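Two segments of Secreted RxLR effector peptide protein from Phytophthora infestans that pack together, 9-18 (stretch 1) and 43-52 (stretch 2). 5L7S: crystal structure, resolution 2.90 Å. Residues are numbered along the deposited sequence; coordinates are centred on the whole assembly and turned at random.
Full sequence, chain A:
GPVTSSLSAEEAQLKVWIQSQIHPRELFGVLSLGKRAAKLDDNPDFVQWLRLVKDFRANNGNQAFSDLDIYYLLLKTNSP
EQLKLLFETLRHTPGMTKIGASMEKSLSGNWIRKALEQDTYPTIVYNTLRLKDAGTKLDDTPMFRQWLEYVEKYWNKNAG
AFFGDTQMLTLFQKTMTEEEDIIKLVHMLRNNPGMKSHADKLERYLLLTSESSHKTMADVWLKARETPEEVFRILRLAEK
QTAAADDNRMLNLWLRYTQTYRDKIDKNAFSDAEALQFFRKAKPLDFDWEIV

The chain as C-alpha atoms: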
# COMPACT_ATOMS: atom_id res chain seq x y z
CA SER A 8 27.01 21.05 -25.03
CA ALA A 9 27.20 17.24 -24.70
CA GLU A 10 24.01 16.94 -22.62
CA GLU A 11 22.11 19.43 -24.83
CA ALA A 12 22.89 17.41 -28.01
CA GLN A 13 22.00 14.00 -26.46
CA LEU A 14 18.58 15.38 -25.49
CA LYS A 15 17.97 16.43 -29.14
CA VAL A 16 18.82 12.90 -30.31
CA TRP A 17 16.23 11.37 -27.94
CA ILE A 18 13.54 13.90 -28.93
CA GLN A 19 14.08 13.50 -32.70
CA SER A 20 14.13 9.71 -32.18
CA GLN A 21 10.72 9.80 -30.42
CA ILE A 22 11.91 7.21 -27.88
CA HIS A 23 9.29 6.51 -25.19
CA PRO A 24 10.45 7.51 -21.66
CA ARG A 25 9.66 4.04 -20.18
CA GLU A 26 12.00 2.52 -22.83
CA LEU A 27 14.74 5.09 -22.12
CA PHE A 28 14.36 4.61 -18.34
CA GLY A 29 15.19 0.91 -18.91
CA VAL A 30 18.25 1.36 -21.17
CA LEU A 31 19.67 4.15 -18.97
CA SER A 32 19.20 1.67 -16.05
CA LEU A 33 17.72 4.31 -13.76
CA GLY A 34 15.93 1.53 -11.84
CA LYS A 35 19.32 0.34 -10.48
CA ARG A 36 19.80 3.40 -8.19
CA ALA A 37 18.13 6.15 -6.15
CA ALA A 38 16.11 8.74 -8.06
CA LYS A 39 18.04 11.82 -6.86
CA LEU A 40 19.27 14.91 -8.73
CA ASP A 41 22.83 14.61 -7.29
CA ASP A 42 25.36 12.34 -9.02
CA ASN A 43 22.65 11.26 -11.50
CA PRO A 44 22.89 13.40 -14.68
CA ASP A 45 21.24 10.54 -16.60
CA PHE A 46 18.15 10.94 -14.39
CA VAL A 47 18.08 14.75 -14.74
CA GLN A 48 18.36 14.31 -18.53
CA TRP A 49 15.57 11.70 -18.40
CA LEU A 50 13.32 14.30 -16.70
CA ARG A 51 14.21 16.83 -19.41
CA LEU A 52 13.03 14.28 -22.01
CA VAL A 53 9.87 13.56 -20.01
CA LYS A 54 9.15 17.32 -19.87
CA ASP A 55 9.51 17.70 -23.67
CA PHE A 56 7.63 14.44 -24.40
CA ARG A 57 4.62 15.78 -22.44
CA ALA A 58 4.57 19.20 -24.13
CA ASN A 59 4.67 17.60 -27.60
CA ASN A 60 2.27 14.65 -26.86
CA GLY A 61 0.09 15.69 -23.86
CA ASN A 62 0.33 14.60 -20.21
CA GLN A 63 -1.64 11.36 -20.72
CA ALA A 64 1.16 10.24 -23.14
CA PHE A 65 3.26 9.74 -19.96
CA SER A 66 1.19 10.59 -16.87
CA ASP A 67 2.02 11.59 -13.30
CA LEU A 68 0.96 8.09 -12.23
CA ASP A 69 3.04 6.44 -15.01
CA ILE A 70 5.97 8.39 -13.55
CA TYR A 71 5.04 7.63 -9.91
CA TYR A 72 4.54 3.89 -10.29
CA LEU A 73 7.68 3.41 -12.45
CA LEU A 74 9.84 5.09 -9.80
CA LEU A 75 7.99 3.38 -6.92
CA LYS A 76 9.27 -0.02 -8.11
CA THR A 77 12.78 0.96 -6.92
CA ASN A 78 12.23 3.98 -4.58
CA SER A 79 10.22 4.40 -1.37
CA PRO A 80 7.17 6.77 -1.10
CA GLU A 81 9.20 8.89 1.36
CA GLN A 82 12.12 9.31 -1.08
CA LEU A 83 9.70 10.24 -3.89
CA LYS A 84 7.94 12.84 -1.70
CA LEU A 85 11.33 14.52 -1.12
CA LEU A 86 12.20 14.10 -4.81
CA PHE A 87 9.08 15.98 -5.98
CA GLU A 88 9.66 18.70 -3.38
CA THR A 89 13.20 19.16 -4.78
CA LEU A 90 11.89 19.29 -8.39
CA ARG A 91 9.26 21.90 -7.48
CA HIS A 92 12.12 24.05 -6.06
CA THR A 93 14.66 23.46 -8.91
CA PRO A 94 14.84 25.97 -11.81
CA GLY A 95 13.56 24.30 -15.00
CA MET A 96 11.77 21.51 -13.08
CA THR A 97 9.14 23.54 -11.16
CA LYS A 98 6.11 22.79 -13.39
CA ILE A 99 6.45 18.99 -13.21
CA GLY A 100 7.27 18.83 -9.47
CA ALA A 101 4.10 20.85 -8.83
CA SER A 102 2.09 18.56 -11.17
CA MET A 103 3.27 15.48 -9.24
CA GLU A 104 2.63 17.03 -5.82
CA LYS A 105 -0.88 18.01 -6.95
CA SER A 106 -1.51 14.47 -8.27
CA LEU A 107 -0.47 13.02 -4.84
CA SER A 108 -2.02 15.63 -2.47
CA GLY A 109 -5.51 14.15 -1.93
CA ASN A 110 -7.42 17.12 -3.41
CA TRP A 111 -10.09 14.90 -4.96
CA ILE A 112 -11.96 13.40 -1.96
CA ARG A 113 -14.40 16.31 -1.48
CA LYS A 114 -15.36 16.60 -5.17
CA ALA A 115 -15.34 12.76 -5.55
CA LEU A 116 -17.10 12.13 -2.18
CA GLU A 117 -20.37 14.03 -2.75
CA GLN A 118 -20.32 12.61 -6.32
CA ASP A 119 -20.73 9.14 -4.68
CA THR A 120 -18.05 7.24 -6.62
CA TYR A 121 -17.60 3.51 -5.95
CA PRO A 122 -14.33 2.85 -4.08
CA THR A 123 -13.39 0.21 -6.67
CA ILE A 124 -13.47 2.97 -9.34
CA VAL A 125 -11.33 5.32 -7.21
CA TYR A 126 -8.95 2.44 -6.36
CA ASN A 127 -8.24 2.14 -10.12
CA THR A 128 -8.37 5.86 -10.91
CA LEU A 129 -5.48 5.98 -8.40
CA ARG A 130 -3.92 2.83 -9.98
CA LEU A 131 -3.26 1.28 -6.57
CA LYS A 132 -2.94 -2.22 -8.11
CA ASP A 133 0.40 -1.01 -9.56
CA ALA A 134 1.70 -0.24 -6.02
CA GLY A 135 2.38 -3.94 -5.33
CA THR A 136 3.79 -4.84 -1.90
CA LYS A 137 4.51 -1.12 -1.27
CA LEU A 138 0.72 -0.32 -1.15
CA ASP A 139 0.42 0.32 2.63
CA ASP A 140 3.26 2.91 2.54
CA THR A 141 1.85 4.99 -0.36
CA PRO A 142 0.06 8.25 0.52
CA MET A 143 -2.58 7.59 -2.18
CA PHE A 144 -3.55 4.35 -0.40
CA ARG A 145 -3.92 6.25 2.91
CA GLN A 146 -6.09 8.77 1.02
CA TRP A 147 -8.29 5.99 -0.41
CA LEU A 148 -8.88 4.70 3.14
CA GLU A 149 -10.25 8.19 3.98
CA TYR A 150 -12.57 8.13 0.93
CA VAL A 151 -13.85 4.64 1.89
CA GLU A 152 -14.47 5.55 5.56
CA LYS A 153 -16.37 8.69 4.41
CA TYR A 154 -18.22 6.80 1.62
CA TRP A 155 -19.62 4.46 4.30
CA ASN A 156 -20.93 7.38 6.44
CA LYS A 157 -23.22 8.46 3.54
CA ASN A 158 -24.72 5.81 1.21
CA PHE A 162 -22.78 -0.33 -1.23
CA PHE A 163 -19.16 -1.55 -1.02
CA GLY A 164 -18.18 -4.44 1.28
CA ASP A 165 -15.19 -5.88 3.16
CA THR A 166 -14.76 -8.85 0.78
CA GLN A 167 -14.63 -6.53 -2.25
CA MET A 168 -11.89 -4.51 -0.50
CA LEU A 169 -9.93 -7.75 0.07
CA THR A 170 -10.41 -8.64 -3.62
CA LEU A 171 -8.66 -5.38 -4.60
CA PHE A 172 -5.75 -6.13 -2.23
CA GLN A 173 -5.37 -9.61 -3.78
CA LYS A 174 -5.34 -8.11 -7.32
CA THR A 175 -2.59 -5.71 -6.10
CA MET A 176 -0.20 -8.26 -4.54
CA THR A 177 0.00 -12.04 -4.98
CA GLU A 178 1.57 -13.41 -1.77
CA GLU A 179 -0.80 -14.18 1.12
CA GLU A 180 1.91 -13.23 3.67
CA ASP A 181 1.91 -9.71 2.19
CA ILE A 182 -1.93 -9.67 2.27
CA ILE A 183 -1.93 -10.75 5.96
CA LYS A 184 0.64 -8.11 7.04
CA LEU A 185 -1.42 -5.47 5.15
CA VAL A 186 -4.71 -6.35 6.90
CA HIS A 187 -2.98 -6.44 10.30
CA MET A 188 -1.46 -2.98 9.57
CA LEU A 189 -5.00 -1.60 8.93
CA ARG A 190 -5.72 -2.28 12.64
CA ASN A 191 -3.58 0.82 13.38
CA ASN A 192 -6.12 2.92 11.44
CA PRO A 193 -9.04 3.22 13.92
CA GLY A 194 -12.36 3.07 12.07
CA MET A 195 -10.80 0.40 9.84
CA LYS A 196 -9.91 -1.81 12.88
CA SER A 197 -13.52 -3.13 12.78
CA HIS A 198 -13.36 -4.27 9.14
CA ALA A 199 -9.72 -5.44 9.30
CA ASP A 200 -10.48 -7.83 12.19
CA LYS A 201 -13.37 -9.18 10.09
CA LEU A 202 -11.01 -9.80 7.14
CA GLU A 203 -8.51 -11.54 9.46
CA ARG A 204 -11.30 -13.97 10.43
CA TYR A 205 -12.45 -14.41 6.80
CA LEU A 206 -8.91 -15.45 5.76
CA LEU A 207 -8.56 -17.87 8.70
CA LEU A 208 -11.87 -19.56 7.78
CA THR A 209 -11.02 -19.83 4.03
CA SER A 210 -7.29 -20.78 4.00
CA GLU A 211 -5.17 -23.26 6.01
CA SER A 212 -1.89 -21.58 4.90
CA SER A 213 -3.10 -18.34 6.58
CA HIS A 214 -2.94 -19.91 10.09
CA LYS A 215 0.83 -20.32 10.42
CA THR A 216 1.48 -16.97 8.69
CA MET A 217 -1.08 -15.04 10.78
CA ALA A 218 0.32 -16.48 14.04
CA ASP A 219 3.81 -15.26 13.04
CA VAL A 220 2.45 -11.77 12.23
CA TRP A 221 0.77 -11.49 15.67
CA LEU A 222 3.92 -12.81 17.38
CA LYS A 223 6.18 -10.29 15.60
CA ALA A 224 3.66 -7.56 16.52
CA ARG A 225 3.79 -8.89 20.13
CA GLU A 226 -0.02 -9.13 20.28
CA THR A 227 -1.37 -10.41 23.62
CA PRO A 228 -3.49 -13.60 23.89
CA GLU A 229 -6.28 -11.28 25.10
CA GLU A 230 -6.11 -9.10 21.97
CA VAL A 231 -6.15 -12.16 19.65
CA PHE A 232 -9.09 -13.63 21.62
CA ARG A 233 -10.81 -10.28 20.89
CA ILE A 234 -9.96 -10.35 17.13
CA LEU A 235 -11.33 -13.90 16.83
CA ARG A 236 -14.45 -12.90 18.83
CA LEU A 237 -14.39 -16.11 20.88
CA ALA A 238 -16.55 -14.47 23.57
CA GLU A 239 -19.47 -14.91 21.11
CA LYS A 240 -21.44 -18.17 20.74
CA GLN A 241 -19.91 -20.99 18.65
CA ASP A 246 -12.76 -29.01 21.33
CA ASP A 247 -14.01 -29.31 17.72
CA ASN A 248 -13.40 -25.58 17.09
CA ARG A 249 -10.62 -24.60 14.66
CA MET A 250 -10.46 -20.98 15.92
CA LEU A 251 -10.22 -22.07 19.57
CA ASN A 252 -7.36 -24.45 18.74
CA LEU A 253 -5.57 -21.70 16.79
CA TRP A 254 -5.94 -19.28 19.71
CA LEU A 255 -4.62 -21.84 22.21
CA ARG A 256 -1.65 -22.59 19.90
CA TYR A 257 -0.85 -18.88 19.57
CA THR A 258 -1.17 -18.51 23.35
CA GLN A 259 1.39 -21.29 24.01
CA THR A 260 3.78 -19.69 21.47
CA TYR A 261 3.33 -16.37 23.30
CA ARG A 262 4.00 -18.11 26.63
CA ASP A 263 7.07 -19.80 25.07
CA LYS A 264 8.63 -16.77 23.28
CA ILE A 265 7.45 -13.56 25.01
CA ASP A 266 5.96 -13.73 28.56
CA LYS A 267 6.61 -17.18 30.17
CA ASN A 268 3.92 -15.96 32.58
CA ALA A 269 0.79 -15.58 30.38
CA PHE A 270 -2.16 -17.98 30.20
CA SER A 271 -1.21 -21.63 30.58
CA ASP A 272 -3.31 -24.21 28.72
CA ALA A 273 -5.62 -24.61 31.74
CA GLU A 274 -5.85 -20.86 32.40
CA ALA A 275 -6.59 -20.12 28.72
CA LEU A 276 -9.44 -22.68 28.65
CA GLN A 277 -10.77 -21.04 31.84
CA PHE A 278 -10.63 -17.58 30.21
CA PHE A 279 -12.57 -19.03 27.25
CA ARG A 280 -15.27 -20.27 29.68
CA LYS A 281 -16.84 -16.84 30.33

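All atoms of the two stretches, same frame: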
# COMPACT_ATOMS: atom_id res chain seq x y z
N ALA A 9 27.39 18.70 -24.57
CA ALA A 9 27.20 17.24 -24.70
C ALA A 9 25.80 16.78 -24.28
O ALA A 9 25.14 16.02 -25.01
CB ALA A 9 28.26 16.51 -23.88
N GLU A 10 25.35 17.25 -23.12
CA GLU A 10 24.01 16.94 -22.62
C GLU A 10 22.92 17.51 -23.53
O GLU A 10 21.94 16.81 -23.84
CB GLU A 10 23.81 17.46 -21.19
CG GLU A 10 24.67 16.76 -20.15
CD GLU A 10 24.21 17.02 -18.72
OE1 GLU A 10 23.60 18.08 -18.46
OE2 GLU A 10 24.45 16.16 -17.85
N GLU A 11 23.09 18.76 -23.95
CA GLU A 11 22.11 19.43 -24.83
C GLU A 11 21.89 18.71 -26.17
O GLU A 11 20.77 18.67 -26.66
CB GLU A 11 22.52 20.89 -25.10
CG GLU A 11 22.38 21.80 -23.89
CD GLU A 11 22.46 23.28 -24.25
OE1 GLU A 11 23.40 23.68 -24.98
OE2 GLU A 11 21.59 24.05 -23.79
N ALA A 12 22.96 18.15 -26.74
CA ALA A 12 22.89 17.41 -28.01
C ALA A 12 22.25 16.02 -27.86
O ALA A 12 21.49 15.60 -28.73
CB ALA A 12 24.28 17.28 -28.62
N GLN A 13 22.59 15.32 -26.77
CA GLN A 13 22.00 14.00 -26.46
C GLN A 13 20.48 14.09 -26.34
O GLN A 13 19.76 13.26 -26.90
CB GLN A 13 22.58 13.43 -25.16
CG GLN A 13 22.15 11.99 -24.89
CD GLN A 13 22.74 11.40 -23.61
OE1 GLN A 13 23.21 10.27 -23.61
NE2 GLN A 13 22.68 12.16 -22.52
N LEU A 14 20.01 15.09 -25.61
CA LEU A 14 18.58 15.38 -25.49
C LEU A 14 17.89 15.52 -26.86
O LEU A 14 16.83 14.93 -27.07
CB LEU A 14 18.39 16.65 -24.65
CG LEU A 14 16.98 17.16 -24.35
CD1 LEU A 14 16.07 16.06 -23.82
CD2 LEU A 14 17.06 18.33 -23.38
N LYS A 15 18.52 16.26 -27.78
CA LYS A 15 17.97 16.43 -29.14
C LYS A 15 17.81 15.08 -29.82
O LYS A 15 16.75 14.79 -30.39
CB LYS A 15 18.86 17.32 -30.01
CG LYS A 15 19.00 18.77 -29.54
CD LYS A 15 17.72 19.58 -29.72
CE LYS A 15 17.75 20.86 -28.89
NZ LYS A 15 17.78 20.60 -27.42
N VAL A 16 18.84 14.24 -29.72
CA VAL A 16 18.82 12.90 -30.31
C VAL A 16 17.60 12.12 -29.84
O VAL A 16 16.86 11.58 -30.66
CB VAL A 16 20.13 12.11 -30.02
CG1 VAL A 16 20.04 10.69 -30.58
CG2 VAL A 16 21.34 12.86 -30.58
N TRP A 17 17.38 12.09 -28.52
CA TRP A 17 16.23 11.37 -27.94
C TRP A 17 14.89 11.91 -28.44
O TRP A 17 13.97 11.14 -28.74
CB TRP A 17 16.24 11.42 -26.41
CG TRP A 17 17.44 10.81 -25.73
CD1 TRP A 17 18.34 9.94 -26.27
CD2 TRP A 17 17.84 11.03 -24.38
NE1 TRP A 17 19.29 9.61 -25.33
CE2 TRP A 17 19.01 10.26 -24.16
CE3 TRP A 17 17.33 11.80 -23.33
CZ2 TRP A 17 19.67 10.25 -22.93
CZ3 TRP A 17 17.99 11.78 -22.11
CH2 TRP A 17 19.15 11.01 -21.92
N ILE A 18 14.79 13.24 -28.53
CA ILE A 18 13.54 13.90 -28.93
C ILE A 18 13.22 13.60 -30.39
O ILE A 18 12.12 13.14 -30.70
CB ILE A 18 13.60 15.43 -28.68
CG1 ILE A 18 13.72 15.72 -27.18
CG2 ILE A 18 12.35 16.12 -29.23
CD1 ILE A 18 14.33 17.07 -26.86
N ASN A 43 23.57 12.02 -10.65
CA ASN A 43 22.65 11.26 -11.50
C ASN A 43 22.22 12.09 -12.72
O ASN A 43 21.03 12.27 -12.97
CB ASN A 43 21.45 10.78 -10.67
CG ASN A 43 20.88 9.45 -11.15
OD1 ASN A 43 20.99 9.09 -12.32
ND2 ASN A 43 20.26 8.71 -10.24
N PRO A 44 23.21 12.57 -13.51
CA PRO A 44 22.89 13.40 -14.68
C PRO A 44 22.05 12.68 -15.73
O PRO A 44 21.35 13.34 -16.50
CB PRO A 44 24.27 13.76 -15.24
CG PRO A 44 25.14 12.62 -14.82
CD PRO A 44 24.64 12.22 -13.47
N ASP A 45 22.12 11.35 -15.76
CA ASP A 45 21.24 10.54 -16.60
C ASP A 45 19.77 10.67 -16.20
O ASP A 45 18.89 10.69 -17.06
CB ASP A 45 21.65 9.07 -16.59
CG ASP A 45 22.97 8.82 -17.29
OD1 ASP A 45 24.00 9.32 -16.79
OD2 ASP A 45 22.97 8.13 -18.33
N PHE A 46 19.51 10.74 -14.89
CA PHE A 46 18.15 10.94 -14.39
C PHE A 46 17.63 12.34 -14.72
O PHE A 46 16.52 12.49 -15.23
CB PHE A 46 18.05 10.68 -12.88
CG PHE A 46 16.64 10.75 -12.34
CD1 PHE A 46 15.66 9.88 -12.81
CD2 PHE A 46 16.29 11.70 -11.39
CE1 PHE A 46 14.37 9.94 -12.33
CE2 PHE A 46 14.99 11.77 -10.91
CZ PHE A 46 14.03 10.89 -11.38
N VAL A 47 18.45 13.36 -14.44
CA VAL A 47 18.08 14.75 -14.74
C VAL A 47 17.74 14.90 -16.23
O VAL A 47 16.70 15.46 -16.58
CB VAL A 47 19.20 15.76 -14.35
CG1 VAL A 47 18.76 17.19 -14.63
CG2 VAL A 47 19.58 15.60 -12.87
N GLN A 48 18.61 14.36 -17.09
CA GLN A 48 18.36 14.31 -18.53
C GLN A 48 17.06 13.57 -18.87
O GLN A 48 16.30 14.02 -19.73
CB GLN A 48 19.55 13.66 -19.27
CG GLN A 48 20.74 14.59 -19.51
CD GLN A 48 20.52 15.54 -20.68
OE1 GLN A 48 19.85 16.56 -20.55
NE2 GLN A 48 21.10 15.20 -21.83
N TRP A 49 16.82 12.44 -18.21
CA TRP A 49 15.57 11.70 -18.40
C TRP A 49 14.34 12.56 -18.09
O TRP A 49 13.35 12.49 -18.81
CB TRP A 49 15.54 10.41 -17.56
CG TRP A 49 14.30 9.62 -17.78
CD1 TRP A 49 14.02 8.84 -18.86
CD2 TRP A 49 13.16 9.55 -16.92
NE1 TRP A 49 12.77 8.28 -18.73
CE2 TRP A 49 12.22 8.70 -17.54
CE3 TRP A 49 12.84 10.12 -15.69
CZ2 TRP A 49 10.98 8.40 -16.97
CZ3 TRP A 49 11.61 9.83 -15.11
CH2 TRP A 49 10.69 8.98 -15.76
N LEU A 50 14.41 13.37 -17.03
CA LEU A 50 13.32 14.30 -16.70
C LEU A 50 13.14 15.35 -17.79
O LEU A 50 12.00 15.66 -18.17
CB LEU A 50 13.55 14.98 -15.34
CG LEU A 50 13.56 14.07 -14.11
CD1 LEU A 50 13.98 14.86 -12.88
CD2 LEU A 50 12.20 13.42 -13.88
N ARG A 51 14.25 15.88 -18.30
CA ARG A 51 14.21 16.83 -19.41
C ARG A 51 13.50 16.24 -20.63
O ARG A 51 12.69 16.93 -21.27
CB ARG A 51 15.62 17.33 -19.78
CG ARG A 51 16.29 18.16 -18.70
CD ARG A 51 17.51 18.91 -19.22
NE ARG A 51 18.33 19.44 -18.13
CZ ARG A 51 19.51 18.96 -17.71
NH1 ARG A 51 20.08 17.90 -18.27
NH2 ARG A 51 20.13 19.56 -16.70
N LEU A 52 13.77 14.97 -20.95
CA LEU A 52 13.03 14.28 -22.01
C LEU A 52 11.55 14.12 -21.68
O LEU A 52 10.70 14.31 -22.54
CB LEU A 52 13.61 12.89 -22.30
CG LEU A 52 12.88 12.13 -23.42
CD1 LEU A 52 13.20 12.73 -24.79
CD2 LEU A 52 13.20 10.65 -23.42

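Two helices, 9-18 and 44-52, pack with their N-to-C directions 46° apart. Their axes come no closer than 10.2 Å, so side chains fill the space between them. The backbones draw nearest at Leu14 and Leu52, whose CA atoms lie 6.6 Å apart. Together the two surfaces bury 483 Å².

The main bump is Gln48. Its CA-to-CB bond points toward the first helix, and its side chain sits in a hollow formed by Glu10, Gln13, Leu14 and Trp17. It loses more area to the other stretch than any other residue here. Chi1 and chi2 are both m, which folds the chain compactly. The amide meets the helix backbone: Gln48 NE2 donates to Glu10 O at 2.7 Å. Glu10 O also accepts from Leu14 N at 3.1 Å within its own helix, so it serves two donors. Gln48 NE2 also lies 3.5 Å from Gln13 NE2, but both are donors and no hydrogen bond forms.

The other end of the same amide is used as well. Arg51 NH1 donates to Gln48 OE1 at 2.7 Å, one turn along the second helix. A glutamine suits this hollow because its amide can donate and accept at once. Arg51 NH1 also makes a salt bridge with Glu10 OE1 at 3.5 Å. This bridge is long, and it lies at the partly exposed margin, where charged ends can remain in reach of solvent. Glu10 also touches Pro44, with OE2 3.6 Å from Pro44 CB.

Trp17 forms one wall of the hollow. Its ring edge meets the second helix, with Trp17 CZ3 3.7 Å from Gln48 O and also 3.7 Å from Gln48 CB. The rim of the indole thus abuts the base of the glutamine side chain and the neighbouring backbone.

Beyond Gln48 the contact becomes apolar. Leu52 is buried and fits against Leu14, Trp17 and Ile18. Leu52 CD1 lies 3.7 Å from Trp17 CB and 3.9 Å from Ile18 CG1. Leu14 points sideways at CB, but its end comes nearer: CD1 is 4.3 Å from Leu52 CB, and CD2 is 4.0 Å from Arg51 CB. The end of Leu14 thus lies against both Arg51 and Leu52. Branched aliphatic chains suit this patch, since they fill space without needing polar partners.

Asn43 does not touch the first helix. It caps the second, where its OD1 accepts a weak bond from Phe46 N at 3.4 Å.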